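Local structure of endonuclease 2 (Arabidopsis thaliana, 4CXP) at residues 10-15 / 179-184; 163-168 / 175-180; 167-172 / 235-240; 206-211 / 251-256. The protein cleaves RNA and single-stranded DNA, and double-stranded DNA less well, as a metal-dependent endonuclease of the S1/P1 type that yields 5'-phosphate ends. All coordinates share one frame; numbering follows the deposited sequence. Where two conformers were deposited one is given.

Contact 1. Residues 10-15 / 179-184. With NAG (2-acetamido-2-deoxy-beta-D-glucopyranose), chain D.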
loop_
_atom_site.group_PDB
_atom_site.type_symbol
_atom_site.label_atom_id
_atom_site.label_comp_id
_atom_site.label_asym_id
_atom_site.label_seq_id
_atom_site.Cartn_x
_atom_site.Cartn_y
_atom_site.Cartn_z
ATOM N N CYS A 10 -0.211 -0.823 -8.643
ATOM C CA CYS A 10 -0.009 -1.963 -9.514
ATOM C C CYS A 10 0.269 -1.564 -10.964
ATOM O O CYS A 10 1.011 -2.260 -11.648
ATOM C CB CYS A 10 -1.179 -2.935 -9.401
ATOM S SG CYS A 10 -1.059 -3.910 -7.884
ATOM N N LYS A 11 -0.302 -0.457 -11.442
ATOM C CA LYS A 11 -0.003 0.039 -12.792
ATOM C C LYS A 11 1.452 0.482 -12.888
ATOM O O LYS A 11 2.157 0.146 -13.836
ATOM C CB LYS A 11 -0.942 1.179 -13.175
ATOM C CG LYS A 11 -2.339 0.719 -13.548
ATOM C CD LYS A 11 -3.295 1.890 -13.678
ATOM C CE LYS A 11 -4.654 1.462 -14.192
ATOM N NZ LYS A 11 -4.641 1.299 -15.667
ATOM N N ILE A 12 1.920 1.214 -11.882
ATOM C CA ILE A 12 3.323 1.619 -11.846
ATOM C C ILE A 12 4.199 0.359 -11.815
ATOM O O ILE A 12 5.169 0.228 -12.566
ATOM C CB ILE A 12 3.613 2.535 -10.642
ATOM C CG1 ILE A 12 2.922 3.883 -10.838
ATOM C CG2 ILE A 12 5.111 2.711 -10.460
ATOM C CD1 ILE A 12 2.976 4.773 -9.625
ATOM N N ALA A 13 3.864 -0.572 -10.933
ATOM C CA ALA A 13 4.699 -1.738 -10.774
ATOM C C ALA A 13 4.802 -2.549 -12.049
ATOM O O ALA A 13 5.892 -2.979 -12.442
ATOM C CB ALA A 13 4.187 -2.621 -9.658
ATOM N N GLN A 14 3.676 -2.784 -12.718
ATOM C CA GLN A 14 3.721 -3.724 -13.831
ATOM C C GLN A 14 4.583 -3.174 -14.967
ATOM O O GLN A 14 5.268 -3.926 -15.642
ATOM C CB GLN A 14 2.328 -4.139 -14.301
ATOM C CG GLN A 14 2.371 -5.283 -15.316
ATOM C CD GLN A 14 1.021 -5.933 -15.569
ATOM O OE1 GLN A 14 -0.027 -5.355 -15.263
ATOM N NE2 GLN A 14 1.030 -7.162 -16.072
ATOM N N THR A 15 4.610 -1.863 -15.135
ATOM C CA THR A 15 5.435 -1.248 -16.166
ATOM C C THR A 15 6.928 -1.201 -15.828
ATOM O O THR A 15 7.728 -0.914 -16.702
ATOM C CB THR A 15 4.930 0.151 -16.576
ATOM O OG1 THR A 15 5.048 1.045 -15.474
ATOM C CG2 THR A 15 3.498 0.084 -17.057
ATOM N N ASP A 179 0.262 8.746 -14.706
ATOM C CA ASP A 179 1.199 9.288 -15.656
ATOM C C ASP A 179 2.088 10.338 -15.016
ATOM O O ASP A 179 3.287 10.402 -15.261
ATOM C CB ASP A 179 0.451 9.846 -16.877
ATOM C CG ASP A 179 -0.213 8.741 -17.725
ATOM O OD1 ASP A 179 0.095 7.549 -17.534
ATOM O OD2 ASP A 179 -1.077 9.076 -18.559
ATOM N N ALA A 180 1.517 11.166 -14.146
ATOM C CA ALA A 180 2.278 12.203 -13.480
ATOM C C ALA A 180 3.276 11.606 -12.478
ATOM O O ALA A 180 4.405 12.088 -12.341
ATOM C CB ALA A 180 1.341 13.189 -12.798
ATOM N N LEU A 181 2.863 10.563 -11.768
ATOM C CA LEU A 181 3.775 9.859 -10.868
ATOM C C LEU A 181 4.928 9.223 -11.636
ATOM O O LEU A 181 6.078 9.314 -11.212
ATOM C CB LEU A 181 3.021 8.826 -10.036
ATOM C CG LEU A 181 2.048 9.383 -9.015
ATOM C CD1 LEU A 181 1.126 8.312 -8.511
ATOM C CD2 LEU A 181 2.785 10.050 -7.870
ATOM N N LYS A 182 4.633 8.577 -12.755
ATOM C CA LYS A 182 5.681 7.963 -13.566
ATOM C C LYS A 182 6.669 9.000 -14.073
ATOM O O LYS A 182 7.883 8.788 -14.060
ATOM C CB LYS A 182 5.068 7.181 -14.721
ATOM C CG LYS A 182 4.384 5.901 -14.282
ATOM C CD LYS A 182 3.578 5.249 -15.390
ATOM C CE LYS A 182 4.412 4.603 -16.455
ATOM N NZ LYS A 182 3.421 4.039 -17.412
ATOM N N LYS A 183 6.177 10.152 -14.515
ATOM C CA LYS A 183 7.075 11.200 -14.959
ATOM C C LYS A 183 7.974 11.669 -13.824
ATOM O O LYS A 183 9.169 11.879 -14.032
ATOM C CB LYS A 183 6.293 12.353 -15.577
ATOM C CG LYS A 183 5.724 11.982 -16.947
ATOM C CD LYS A 183 5.056 13.139 -17.672
ATOM C CE LYS A 183 4.450 12.672 -18.990
ATOM N NZ LYS A 183 3.233 11.839 -18.782
ATOM N N ASN A 184 7.424 11.832 -12.630
ATOM C CA ASN A 184 8.242 12.276 -11.516
ATOM C C ASN A 184 9.249 11.222 -11.046
ATOM O O ASN A 184 10.345 11.557 -10.645
ATOM C CB ASN A 184 7.364 12.755 -10.373
ATOM C CG ASN A 184 6.838 14.152 -10.610
ATOM O OD1 ASN A 184 7.164 14.785 -11.609
ATOM N ND2 ASN A 184 6.021 14.642 -9.686
HETATM C C1 NAG D . 5.530 16.006 -9.818
HETATM C C2 NAG D . 4.334 16.251 -8.904
HETATM C C3 NAG D . 3.911 17.710 -8.990
HETATM C C4 NAG D . 5.095 18.612 -8.689
HETATM C C5 NAG D . 6.286 18.235 -9.562
HETATM C C6 NAG D . 7.551 19.020 -9.232
HETATM C C7 NAG D . 3.105 14.167 -8.700
HETATM C C8 NAG D . 1.933 13.339 -9.120
HETATM N N2 NAG D . 3.231 15.373 -9.232
HETATM O O3 NAG D . 2.843 17.947 -8.093
HETATM O O4 NAG D . 4.703 19.949 -8.930
HETATM O O5 NAG D . 6.581 16.859 -9.387
HETATM O O6 NAG D . 7.910 18.825 -7.884
HETATM O O7 NAG D . 3.947 13.695 -7.922
#
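I12 and K182 mark the closest backbone approach, their CA atoms 7.0 Å apart, where two helices of the largely helical S1/P1 nuclease fold pass each other. The short axes come within 10.6 Å and cross at -47°, and the contact is made at a few points by I12, T15, L181 and K182. I12 supplies the apolar one: its CD1 tip lies 4.1 Å from L181 CB and equally near L181 CD1, the two side chains running at about a right angle. I12 CG1 also rests beside the CG of K182. K182 is extended to CG and CD and then bends (chi3 73°), which turns its end to T15; the two meet tip to tip, T15 OG1 3.7 Å from K182 CE, on the exposed side. Helix 233-262 backs the pair, with Y244 against L181. An alanine in place of L181 would probably open a gap beside I12 CD1 and remove the leucine's part of the contact with the sugar's acetamido methyl, leaving that of A180. The sugar is the glycan on N184: ND2 is joined covalently to C1 of the NAG at 1.5 Å, and the acetamido methyl C8 lies 3.6 Å from L181 CD2.

Contact 2. Residues 163-168 / 175-180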
loop_
_atom_site.group_PDB
_atom_site.type_symbol
_atom_site.label_atom_id
_atom_site.label_comp_id
_atom_site.label_asym_id
_atom_site.label_seq_id
_atom_site.Cartn_x
_atom_site.Cartn_y
_atom_site.Cartn_z
ATOM N N GLU A 163 -9.429 10.280 -4.376
ATOM C CA GLU A 163 -10.628 10.515 -5.174
ATOM C C GLU A 163 -10.821 11.992 -5.472
ATOM O O GLU A 163 -11.229 12.361 -6.577
ATOM C CB GLU A 163 -11.859 9.970 -4.453
ATOM C CG GLU A 163 -12.003 8.472 -4.438
ATOM C CD GLU A 163 -13.058 7.999 -3.422
ATOM O OE1 GLU A 163 -13.540 8.805 -2.588
ATOM O OE2 GLU A 163 -13.375 6.803 -3.418
ATOM N N THR A 164 -10.587 12.843 -4.485
ATOM C CA THR A 164 -10.753 14.271 -4.674
ATOM C C THR A 164 -9.712 14.792 -5.645
ATOM O O THR A 164 -10.006 15.628 -6.501
ATOM C CB THR A 164 -10.716 14.987 -3.320
ATOM O OG1 THR A 164 -11.764 14.466 -2.503
ATOM C CG2 THR A 164 -10.878 16.469 -3.481
ATOM N N ALA A 165 -8.477 14.301 -5.540
ATOM C CA ALA A 165 -7.457 14.682 -6.509
ATOM C C ALA A 165 -7.833 14.228 -7.926
ATOM O O ALA A 165 -7.714 14.997 -8.884
ATOM C CB ALA A 165 -6.107 14.131 -6.118
ATOM N N GLU A 166 -8.298 12.989 -8.055
ATOM C CA GLU A 166 -8.657 12.465 -9.377
ATOM C C GLU A 166 -9.706 13.343 -10.039
ATOM O O GLU A 166 -9.619 13.614 -11.234
ATOM C CB GLU A 166 -9.133 11.033 -9.239
ATOM C CG GLU A 166 -9.570 10.355 -10.522
ATOM C CD GLU A 166 -10.180 8.964 -10.289
ATOM O OE1 GLU A 166 -10.434 8.602 -9.119
ATOM O OE2 GLU A 166 -10.455 8.234 -11.274
ATOM N N ALA A 167 -10.696 13.774 -9.267
ATOM C CA ALA A 167 -11.753 14.629 -9.790
ATOM C C ALA A 167 -11.252 16.053 -10.050
ATOM O O ALA A 167 -11.315 16.542 -11.173
ATOM C CB ALA A 167 -12.934 14.644 -8.824
ATOM N N ASP A 168 -10.786 16.733 -9.016
ATOM C CA ASP A 168 -10.545 18.153 -9.088
ATOM C C ASP A 168 -9.278 18.487 -9.833
ATOM O O ASP A 168 -9.232 19.484 -10.558
ATOM C CB ASP A 168 -10.432 18.811 -7.698
ATOM C CG ASP A 168 -11.713 18.888 -6.911
ATOM O OD1 ASP A 168 -12.714 18.249 -7.262
ATOM O OD2 ASP A 168 -11.686 19.631 -5.869
ATOM N N GLU A 175 -6.009 7.776 -15.727
ATOM C CA GLU A 175 -4.545 7.607 -15.850
ATOM C C GLU A 175 -3.707 8.869 -15.598
ATOM O O GLU A 175 -2.488 8.836 -15.662
ATOM C CB GLU A 175 -4.271 7.164 -17.289
ATOM C CG GLU A 175 -4.953 5.869 -17.671
ATOM C CD GLU A 175 -4.452 4.689 -16.865
ATOM O OE1 GLU A 175 -3.269 4.679 -16.518
ATOM O OE2 GLU A 175 -5.236 3.761 -16.631
ATOM N N GLY A 176 -4.358 9.993 -15.314
ATOM C CA GLY A 176 -3.620 11.223 -15.138
ATOM C C GLY A 176 -2.656 11.206 -13.966
ATOM O O GLY A 176 -1.520 11.628 -14.084
ATOM N N MET A 177 -3.116 10.706 -12.841
ATOM C CA MET A 177 -2.265 10.646 -11.664
ATOM C C MET A 177 -1.118 9.641 -11.880
ATOM O O MET A 177 0.026 9.933 -11.567
ATOM C CB MET A 177 -3.075 10.333 -10.404
ATOM C CG MET A 177 -2.274 10.542 -9.121
ATOM S SD MET A 177 -3.103 10.092 -7.581
ATOM C CE MET A 177 -4.457 11.211 -7.700
ATOM N N VAL A 178 -1.418 8.476 -12.448
ATOM C CA VAL A 178 -0.383 7.488 -12.772
ATOM C C VAL A 178 0.693 8.071 -13.645
ATOM O O VAL A 178 1.882 7.889 -13.410
ATOM C CB VAL A 178 -0.967 6.309 -13.572
ATOM C CG1 VAL A 178 0.130 5.408 -14.160
ATOM C CG2 VAL A 178 -1.846 5.540 -12.646
ATOM N N ASP A 179 0.262 8.746 -14.706
ATOM C CA ASP A 179 1.199 9.288 -15.656
ATOM C C ASP A 179 2.088 10.338 -15.016
ATOM O O ASP A 179 3.287 10.402 -15.261
ATOM C CB ASP A 179 0.451 9.846 -16.877
ATOM C CG ASP A 179 -0.213 8.741 -17.725
ATOM O OD1 ASP A 179 0.095 7.549 -17.534
ATOM O OD2 ASP A 179 -1.077 9.076 -18.559
ATOM N N ALA A 180 1.517 11.166 -14.146
ATOM C CA ALA A 180 2.278 12.203 -13.480
ATOM C C ALA A 180 3.276 11.606 -12.478
ATOM O O ALA A 180 4.405 12.088 -12.341
ATOM C CB ALA A 180 1.341 13.189 -12.798
#
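The peptide group between A165 and E166 is the flat surface met here: the methyl CE of M177 stands over one of its faces, nearly above the nitrogen, with CE 4.2 Å from E166 N. At the edge of the same peptide, the carbonyl oxygen of A165 probably accepts a hydrogen bond from the backbone N of Y170, an acceptor five residues before its donor, as the wider pi-type turn requires. E166 O is used in a similar way by S172 N. The closest touch is between methyls, M177 CE to A165 CB at 3.7 Å. M177 gets there by a long reach: CG is anti to the backbone N (chi1 -168°), the chain runs straight on to SD, and only the last torsion turns (chi3 -61°), which brings CE up against the A165 methyl. The sulfur stays farther back, M177 SD being 5.2 Å from A165 CB. M177 was deposited in two conformers, and these contacts belong to one of them. In the S1/P1 nuclease fold these are two consecutive helices, 153-169 and 176-187, joined by a short loop, the second turning off steeply from the first. Segment 163-168 falls in the substrate-binding region 120-169, and E166 touches the substrate-binding E4 of helix 3-15. Other helices pack on the pair: F236 and L240 of helix 233-262 touch A165, Y244 of that helix touches M177, and I8 of helix 3-15 packs on M177, while Y170 of the connecting loop also lies against M177.

Contact 3. Residues 167-172 / 235-240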
loop_
_atom_site.group_PDB
_atom_site.type_symbol
_atom_site.label_atom_id
_atom_site.label_comp_id
_atom_site.label_asym_id
_atom_site.label_seq_id
_atom_site.Cartn_x
_atom_site.Cartn_y
_atom_site.Cartn_z
ATOM N N ALA A 167 -10.696 13.774 -9.267
ATOM C CA ALA A 167 -11.753 14.629 -9.790
ATOM C C ALA A 167 -11.252 16.053 -10.050
ATOM O O ALA A 167 -11.315 16.542 -11.173
ATOM C CB ALA A 167 -12.934 14.644 -8.824
ATOM N N ASP A 168 -10.786 16.733 -9.016
ATOM C CA ASP A 168 -10.545 18.153 -9.088
ATOM C C ASP A 168 -9.278 18.487 -9.833
ATOM O O ASP A 168 -9.232 19.484 -10.558
ATOM C CB ASP A 168 -10.432 18.811 -7.698
ATOM C CG ASP A 168 -11.713 18.888 -6.911
ATOM O OD1 ASP A 168 -12.714 18.249 -7.262
ATOM O OD2 ASP A 168 -11.686 19.631 -5.869
ATOM N N LEU A 169 -8.211 17.735 -9.602
ATOM C CA LEU A 169 -6.908 18.053 -10.183
ATOM C C LEU A 169 -6.689 17.356 -11.517
ATOM O O LEU A 169 -6.076 17.928 -12.413
ATOM C CB LEU A 169 -5.760 17.717 -9.218
ATOM C CG LEU A 169 -5.852 18.382 -7.855
ATOM C CD1 LEU A 169 -4.684 17.943 -6.998
ATOM C CD2 LEU A 169 -5.905 19.894 -7.960
ATOM N N TYR A 170 -7.194 16.129 -11.658
ATOM C CA TYR A 170 -6.959 15.338 -12.845
ATOM C C TYR A 170 -8.196 15.195 -13.716
ATOM O O TYR A 170 -8.174 14.448 -14.699
ATOM C CB TYR A 170 -6.336 13.961 -12.515
ATOM C CG TYR A 170 -4.970 14.122 -11.879
ATOM C CD1 TYR A 170 -3.827 14.278 -12.652
ATOM C CD2 TYR A 170 -4.821 14.171 -10.511
ATOM C CE1 TYR A 170 -2.585 14.473 -12.074
ATOM C CE2 TYR A 170 -3.593 14.369 -9.931
ATOM C CZ TYR A 170 -2.473 14.525 -10.699
ATOM O OH TYR A 170 -1.250 14.706 -10.112
ATOM N N ASN A 171 -9.254 15.940 -13.419
ATOM C CA ASN A 171 -10.374 16.045 -14.353
ATOM C C ASN A 171 -10.943 14.673 -14.713
ATOM O O ASN A 171 -11.310 14.433 -15.850
ATOM C CB ASN A 171 -9.945 16.810 -15.598
ATOM C CG ASN A 171 -9.366 18.154 -15.241
ATOM O OD1 ASN A 171 -10.085 19.051 -14.791
ATOM N ND2 ASN A 171 -8.064 18.307 -15.419
ATOM N N SER A 172 -11.001 13.783 -13.725
ATOM C CA SER A 172 -11.545 12.436 -13.893
ATOM C C SER A 172 -10.758 11.550 -14.851
ATOM O O SER A 172 -11.278 10.526 -15.301
ATOM C CB SER A 172 -12.972 12.488 -14.414
ATOM O OG SER A 172 -12.951 12.524 -15.834
ATOM N N TYR A 235 -5.678 20.786 4.403
ATOM C CA TYR A 235 -5.212 19.425 4.657
ATOM C C TYR A 235 -4.938 18.694 3.345
ATOM O O TYR A 235 -3.933 18.017 3.201
ATOM C CB TYR A 235 -6.227 18.679 5.518
ATOM C CG TYR A 235 -5.743 17.347 6.062
ATOM C CD1 TYR A 235 -5.867 16.166 5.339
ATOM C CD2 TYR A 235 -5.152 17.271 7.321
ATOM C CE1 TYR A 235 -5.452 14.970 5.858
ATOM C CE2 TYR A 235 -4.720 16.065 7.850
ATOM C CZ TYR A 235 -4.896 14.913 7.119
ATOM O OH TYR A 235 -4.514 13.689 7.593
ATOM N N PHE A 236 -5.855 18.811 2.395
ATOM C CA PHE A 236 -5.722 18.184 1.102
ATOM C C PHE A 236 -4.415 18.547 0.424
ATOM O O PHE A 236 -3.645 17.667 0.040
ATOM C CB PHE A 236 -6.928 18.565 0.238
ATOM C CG PHE A 236 -6.840 18.077 -1.183
ATOM C CD1 PHE A 236 -6.991 16.745 -1.491
ATOM C CD2 PHE A 236 -6.592 18.964 -2.212
ATOM C CE1 PHE A 236 -6.932 16.305 -2.800
ATOM C CE2 PHE A 236 -6.523 18.541 -3.516
ATOM C CZ PHE A 236 -6.689 17.202 -3.819
ATOM N N TYR A 237 -4.160 19.834 0.220
ATOM C CA TYR A 237 -2.983 20.232 -0.539
ATOM C C TYR A 237 -1.699 19.911 0.194
ATOM O O TYR A 237 -0.694 19.597 -0.424
ATOM C CB TYR A 237 -3.036 21.713 -0.910
ATOM C CG TYR A 237 -4.060 22.035 -1.961
ATOM C CD1 TYR A 237 -3.952 21.518 -3.220
ATOM C CD2 TYR A 237 -5.105 22.897 -1.684
ATOM C CE1 TYR A 237 -4.890 21.833 -4.185
ATOM C CE2 TYR A 237 -6.038 23.222 -2.635
ATOM C CZ TYR A 237 -5.937 22.674 -3.885
ATOM O OH TYR A 237 -6.854 22.990 -4.862
ATOM N N SER A 238 -1.713 19.982 1.513
ATOM C CA SER A 238 -0.501 19.713 2.255
ATOM C C SER A 238 -0.183 18.224 2.350
ATOM O O SER A 238 0.980 17.876 2.431
ATOM C CB SER A 238 -0.532 20.353 3.625
ATOM O OG SER A 238 -1.566 19.873 4.413
ATOM N N ARG A 239 -1.196 17.356 2.336
ATOM C CA ARG A 239 -0.977 15.916 2.439
ATOM C C ARG A 239 -0.882 15.226 1.092
ATOM O O ARG A 239 -0.391 14.102 1.035
ATOM C CB ARG A 239 -2.049 15.249 3.317
ATOM C CG ARG A 239 -1.773 15.330 4.799
ATOM C CD ARG A 239 -1.623 16.732 5.361
ATOM N NE ARG A 239 -1.465 16.653 6.802
ATOM C CZ ARG A 239 -1.349 17.690 7.596
ATOM N NH1 ARG A 239 -1.294 18.905 7.080
ATOM N NH2 ARG A 239 -1.271 17.488 8.892
ATOM N N LEU A 240 -1.302 15.861 0.016
ATOM C CA LEU A 240 -1.247 15.198 -1.256
ATOM C C LEU A 240 0.176 14.771 -1.649
ATOM O O LEU A 240 0.334 13.659 -2.146
ATOM C CB LEU A 240 -1.941 16.038 -2.313
ATOM C CG LEU A 240 -2.140 15.371 -3.676
ATOM C CD1 LEU A 240 -2.962 14.095 -3.652
ATOM C CD2 LEU A 240 -2.787 16.393 -4.596
HETATM O O HOH W 1 -8.637 21.056 -5.889
#
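L169 reaches across to meet F236, Y237 and L240 of the long helix 233-262, near the end of helix 153-169 of the S1/P1 nuclease fold. From CB, which points toward that helix, CG leaves anti to the carbonyl carbon (chi1 -56°) and comes within 4.3 Å of F236 CZ. The chain then forks. CD1 carries most of the contact: it meets F236 CZ at 3.8 Å and, tip to tip, L240 CD2 at 3.4 Å, tighter than usual for two methyls. L169 CD2 takes the outer branch and comes to the edge of the Y237 ring, near its plane, 4.4 Å from Y237 CE1. The two aromatic neighbours are themselves packed together, F236 CD2 lying over the centre of the Y237 ring, and the leucine packs against a small aromatic-aliphatic cluster. A polar link runs along the exposed side: a water is 2.8 Å from Y237 OH and gives a weak hydrogen bond to D168 OD2. Nearby, Y170 OH is hydrogen-bonded to Y244 OH of the same long helix. No direct hydrogen bond joins the two segments; between them the direct contact is apolar and comes from L169, set against F236 and L240, which are buried, with Y237 at the surface and a water link whose weaker half is unlikely to add much.

Contact 4. Residues 206-211 / 251-256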
loop_
_atom_site.group_PDB
_atom_site.type_symbol
_atom_site.label_atom_id
_atom_site.label_comp_id
_atom_site.label_asym_id
_atom_site.label_seq_id
_atom_site.Cartn_x
_atom_site.Cartn_y
_atom_site.Cartn_z
ATOM N N PRO A 206 9.933 -5.314 4.044
ATOM C CA PRO A 206 8.749 -4.613 4.503
ATOM C C PRO A 206 8.938 -3.784 5.760
ATOM O O PRO A 206 8.199 -2.811 5.953
ATOM C CB PRO A 206 7.758 -5.749 4.761
ATOM C CG PRO A 206 8.623 -6.940 5.044
ATOM C CD PRO A 206 9.752 -6.777 4.071
ATOM N N ASP A 207 9.850 -4.163 6.648
ATOM C CA ASP A 207 9.986 -3.426 7.891
ATOM C C ASP A 207 10.466 -1.993 7.648
ATOM O O ASP A 207 10.129 -1.075 8.404
ATOM C CB ASP A 207 10.887 -4.183 8.865
ATOM C CG ASP A 207 10.300 -5.542 9.268
ATOM O OD1 ASP A 207 9.064 -5.677 9.322
ATOM O OD2 ASP A 207 11.071 -6.500 9.490
ATOM N N ILE A 208 11.250 -1.793 6.592
ATOM C CA ILE A 208 11.687 -0.461 6.193
ATOM C C ILE A 208 10.462 0.407 5.882
ATOM O O ILE A 208 10.354 1.570 6.282
ATOM C CB ILE A 208 12.613 -0.560 4.937
ATOM C CG1 ILE A 208 13.878 -1.372 5.253
ATOM C CG2 ILE A 208 12.957 0.822 4.394
ATOM C CD1 ILE A 208 14.720 -0.825 6.382
ATOM N N TYR A 209 9.544 -0.171 5.123
ATOM C CA TYR A 209 8.397 0.543 4.616
ATOM C C TYR A 209 7.415 0.864 5.729
ATOM O O TYR A 209 6.837 1.952 5.787
ATOM C CB TYR A 209 7.708 -0.237 3.491
ATOM C CG TYR A 209 8.656 -0.885 2.492
ATOM C CD1 TYR A 209 9.917 -0.364 2.229
ATOM C CD2 TYR A 209 8.287 -2.025 1.820
ATOM C CE1 TYR A 209 10.797 -0.973 1.362
ATOM C CE2 TYR A 209 9.158 -2.645 0.922
ATOM C CZ TYR A 209 10.407 -2.099 0.700
ATOM O OH TYR A 209 11.282 -2.697 -0.188
ATOM N N ALA A 210 7.242 -0.085 6.642
ATOM C CA ALA A 210 6.387 0.124 7.788
ATOM C C ALA A 210 6.910 1.202 8.715
ATOM O O ALA A 210 6.159 2.015 9.227
ATOM C CB ALA A 210 6.178 -1.184 8.541
ATOM N N SER A 211 8.224 1.220 8.936
ATOM C CA SER A 211 8.822 2.249 9.800
ATOM C C SER A 211 8.640 3.643 9.233
ATOM O O SER A 211 8.332 4.577 9.976
ATOM C CB SER A 211 10.291 1.932 10.055
ATOM O OG SER A 211 10.408 0.866 10.947
ATOM N N GLY A 251 4.614 1.376 -5.786
ATOM C CA GLY A 251 4.763 0.838 -7.116
ATOM C C GLY A 251 6.189 0.428 -7.437
ATOM O O GLY A 251 6.444 -0.629 -8.011
ATOM N N VAL A 252 7.135 1.299 -7.081
ATOM C CA VAL A 252 8.541 1.035 -7.311
ATOM C C VAL A 252 8.978 -0.213 -6.539
ATOM O O VAL A 252 9.701 -1.062 -7.072
ATOM C CB VAL A 252 9.371 2.281 -6.943
ATOM C CG1 VAL A 252 10.838 1.943 -6.806
ATOM C CG2 VAL A 252 9.176 3.384 -7.966
ATOM N N ARG A 253 8.560 -0.323 -5.283
ATOM C CA ARG A 253 8.977 -1.428 -4.447
ATOM C C ARG A 253 8.285 -2.727 -4.822
ATOM O O ARG A 253 8.907 -3.785 -4.733
ATOM C CB ARG A 253 8.780 -1.061 -2.980
ATOM C CG ARG A 253 9.811 -0.041 -2.551
ATOM C CD ARG A 253 9.421 0.681 -1.303
ATOM N NE ARG A 253 10.543 1.429 -0.754
ATOM C CZ ARG A 253 10.440 2.251 0.275
ATOM N NH1 ARG A 253 9.252 2.579 0.744
ATOM N NH2 ARG A 253 11.522 2.787 0.820
ATOM N N LEU A 254 7.028 -2.681 -5.245
ATOM C CA LEU A 254 6.390 -3.885 -5.724
ATOM C C LEU A 254 7.149 -4.434 -6.925
ATOM O O LEU A 254 7.466 -5.631 -6.978
ATOM C CB LEU A 254 4.925 -3.639 -6.049
ATOM C CG LEU A 254 4.172 -4.842 -6.622
ATOM C CD1 LEU A 254 4.278 -6.081 -5.751
ATOM C CD2 LEU A 254 2.719 -4.459 -6.849
ATOM N N ALA A 255 7.482 -3.575 -7.892
ATOM C CA ALA A 255 8.225 -4.051 -9.052
ATOM C C ALA A 255 9.598 -4.574 -8.657
ATOM O O ALA A 255 10.032 -5.617 -9.159
ATOM C CB ALA A 255 8.368 -2.968 -10.085
ATOM N N ALA A 256 10.323 -3.855 -7.796
ATOM C CA ALA A 256 11.657 -4.285 -7.442
ATOM C C ALA A 256 11.635 -5.640 -6.743
ATOM O O ALA A 256 12.518 -6.477 -6.943
ATOM C CB ALA A 256 12.332 -3.252 -6.577
#
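R253 NH1, in the guanidinium that lies against Y209, is gripped twice, by a salt bridge to E212 OE1 and by a hydrogen bond to H126 NE2; R253 NE goes to the carbonyl oxygen of W196. These bonds fix the rotation of the group while its face is taken by the tyrosine. Y209 CD1 sits 3.2 Å above the guanidinium plane, over its centre, and ring and guanidinium planes are 23° apart. The arginine chain, extended from CG to NE, slides past the tyrosine in the opposite direction, and its CD makes a CH-pi contact with the ring, 3.6 Å from the centroid and 20° off the normal. Closer to the backbone, R253 CG is 3.8 Å from Y209 OH. I208 adds a looser touch, CG2 to R253 NH2. The contact joins helix 206-221 to helix 233-262 within the S1/P1 nuclease core, where H126 also meets the Y209 ring and M122 of helix 111-124 touches Y209. A methionine at R253 would probably leave E212 without its counter-charge and the W196 carbonyl without its donor. The E212 carboxylate probably balances the buried charge, while H126 NE2 and the W196 carbonyl take up N-H groups and the Y209 ring covers one face.

In the fold
Contacts 1, 2 and 3 touch in succession, whereas contact 4 lies deeper, its centre about 9 Å from the centre of the chain. Helix 176-187 serves contacts 1 and 2, helix 153-169 contacts 2 and 3, and helix 233-262 contacts 3 and 4, at points far apart along its length. A salt bridge from K11 to E175 ties contact 1 to contact 2, and A13 packs on A255 and L254 to join contact 1 to contact 4. The chemistry follows the position: contact 2 is buried and methyl-on-methyl, contacts 1 and 3 mix an apolar interior with an exposed side, and contact 4 buries a paired charge.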